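Local coordinates for uncharacterized protein (Clostridium sporogenes, PDB 4Q0Y), which is of unknown function but adopts a hot-dog, thioesterase-like fold and may pair with a second copy of itself, at the interface of chains A and B. Coordinates in Å, arbitrary orientation; residue numbers count along the deposited sequence, not the author numbering. Chains: chain A/B, Uncharacterized protein.

The interface of chains A and B. Residues chain A 4, 6, 79, 84; chain B 6-7, 79, 84.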
ATOM      1  N   GLU A   4      -5.859  10.185   1.977  1.00 18.25           N
ATOM      2  CA  GLU A   4      -4.955   9.076   2.248  1.00 17.55           C
ATOM      3  C   GLU A   4      -5.008   8.734   3.714  1.00 16.47           C
ATOM      4  O   GLU A   4      -4.745   9.593   4.531  1.00 17.55           O
ATOM      5  CB  GLU A   4      -3.531   9.518   1.914  1.00 18.83           C
ATOM      6  CG  GLU A   4      -3.297   9.800   0.451  1.00 21.72           C
ATOM      7  CD  GLU A   4      -3.066   8.556  -0.382  1.00 24.30           C
ATOM      8  OE1 GLU A   4      -2.902   7.428   0.166  1.00 27.78           O
ATOM      9  OE2 GLU A   4      -2.990   8.699  -1.630  1.00 27.37           O
ATOM     10  N   SER A   6      -3.711   7.661   7.057  1.00 14.49           N
ATOM     11  CA  SER A   6      -2.361   7.651   7.658  1.00 15.43           C
ATOM     12  C   SER A   6      -2.233   6.600   8.747  1.00 16.06           C
ATOM     13  O   SER A   6      -1.151   6.057   8.908  1.00 14.87           O
ATOM     14  CB  SER A   6      -1.956   9.028   8.191  1.00 17.33           C
ATOM     15  OG  SER A   6      -2.953   9.573   8.979  1.00 17.61           O
ATOM     16  N   VAL A  79      -5.096  12.119   5.710  1.00 16.45           N
ATOM     17  CA  VAL A  79      -4.538  13.359   5.233  1.00 17.81           C
ATOM     18  C   VAL A  79      -5.338  13.847   4.018  1.00 19.02           C
ATOM     19  O   VAL A  79      -5.560  13.095   3.074  1.00 18.52           O
ATOM     20  CB  VAL A  79      -3.048  13.253   4.840  1.00 18.21           C
ATOM     21  CG1 VAL A  79      -2.541  14.563   4.250  1.00 18.76           C
ATOM     22  CG2 VAL A  79      -2.220  12.862   6.050  1.00 17.41           C
ATOM     23  N   VAL A  84      -4.399  16.630   8.963  1.00 17.93           N
ATOM     24  CA  VAL A  84      -4.717  15.307   9.466  1.00 17.03           C
ATOM     25  C   VAL A  84      -6.106  15.392  10.119  1.00 17.71           C
ATOM     26  O   VAL A  84      -6.300  16.161  11.064  1.00 20.54           O
ATOM     27  CB  VAL A  84      -3.680  14.836  10.512  1.00 17.70           C
ATOM     28  CG1 VAL A  84      -4.050  13.460  11.018  1.00 17.44           C
ATOM     29  CG2 VAL A  84      -2.289  14.889   9.909  1.00 18.46           C
TER
ATOM     30  N   SER B   6       2.391   9.624   3.704  1.00 16.61           N
ATOM     31  CA  SER B   6       0.953   9.663   3.428  1.00 17.18           C
ATOM     32  C   SER B   6       0.671   9.655   1.947  1.00 16.49           C
ATOM     33  O   SER B   6      -0.361   9.104   1.534  1.00 19.04           O
ATOM     34  CB  SER B   6       0.245  10.857   4.078  1.00 19.32           C
ATOM     35  OG  SER B   6       0.928  12.054   3.793  1.00 21.69           O
ATOM     36  N   SER B   7       1.522  10.315   1.153  1.00 15.80           N
ATOM     37  CA  SER B   7       1.330  10.372  -0.305  1.00 16.57           C
ATOM     38  C   SER B   7       2.621  10.720  -1.015  1.00 16.54           C
ATOM     39  O   SER B   7       3.514  11.330  -0.404  1.00 14.98           O
ATOM     40  CB  SER B   7       0.248  11.393  -0.674  1.00 17.60           C
ATOM     41  OG  SER B   7       0.593  12.732  -0.286  1.00 17.77           O
ATOM     42  N   VAL B  79       3.412  12.328   7.723  1.00 16.79           N
ATOM     43  CA  VAL B  79       2.747  12.737   8.934  1.00 18.18           C
ATOM     44  C   VAL B  79       3.705  12.509  10.101  1.00 19.66           C
ATOM     45  O   VAL B  79       4.309  11.438  10.201  1.00 18.49           O
ATOM     46  CB  VAL B  79       1.433  11.963   9.167  1.00 19.88           C
ATOM     47  CG1 VAL B  79       0.858  12.234  10.539  1.00 20.88           C
ATOM     48  CG2 VAL B  79       0.419  12.323   8.089  1.00 19.46           C
ATOM     49  N   VAL B  84       1.227  17.525   8.779  1.00 17.83           N
ATOM     50  CA  VAL B  84       1.668  17.074   7.470  1.00 16.37           C
ATOM     51  C   VAL B  84       2.904  17.894   7.058  1.00 15.74           C
ATOM     52  O   VAL B  84       2.906  19.126   7.226  1.00 17.46           O
ATOM     53  CB  VAL B  84       0.520  17.163   6.425  1.00 16.78           C
ATOM     54  CG1 VAL B  84       0.974  16.618   5.063  1.00 16.66           C
ATOM     55  CG2 VAL B  84      -0.724  16.408   6.921  1.00 17.41           C
TER
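A:Val79 and B:Val79 meet at the centre of a small patch between two copies of one protein, which joins strand ends in the deposited dimer; this pairing may or may not be the biological one. The patch is one part of a larger interface. Valine methyls form its core, and the contacts run mainly through carbon. The two Val79 side chains run past each other in opposite directions. A:Val79 CG2 and B:Val79 CG2 touch at 3.4 Å, a close methyl contact. In A:Val79 the two methyls divide the work. A:Val79 CG1, anti to the backbone N (chi1 176°), meets B:Val84 CG2 tip to tip at 3.7 Å. A:Val79 CG2 also packs on B:Ser6 CB at 3.7 Å. The counterpart of this last contact is wider, with A:Ser6 CB 4.1 Å from B:Val79 CG2. The counterpart pair A:Val84 and B:Val79, also tip to tip, is looser: A:Val84 CG2 lies 4.2 Å from the CG1 and CG2 methyls of B:Val79. A:Val84 and B:Val84 cross obliquely and touch through their CG2 methyls at 3.7 Å. A:Glu4 turns about CB–CG (chi2 -80°). Its side chain, from CB to OE1, lies against the backbone carbonyl of B:Ser6 as a packing contact, with A:Glu4 CG 3.2 Å from B:Ser6 O. A:Glu4 CG also lies 4.0 Å from B:Ser7 CB. In each chain the patch combines the start of strand 4-15 with the end of strand 68-80 and the start of strand 83-88, beside the tight turn that links these last two.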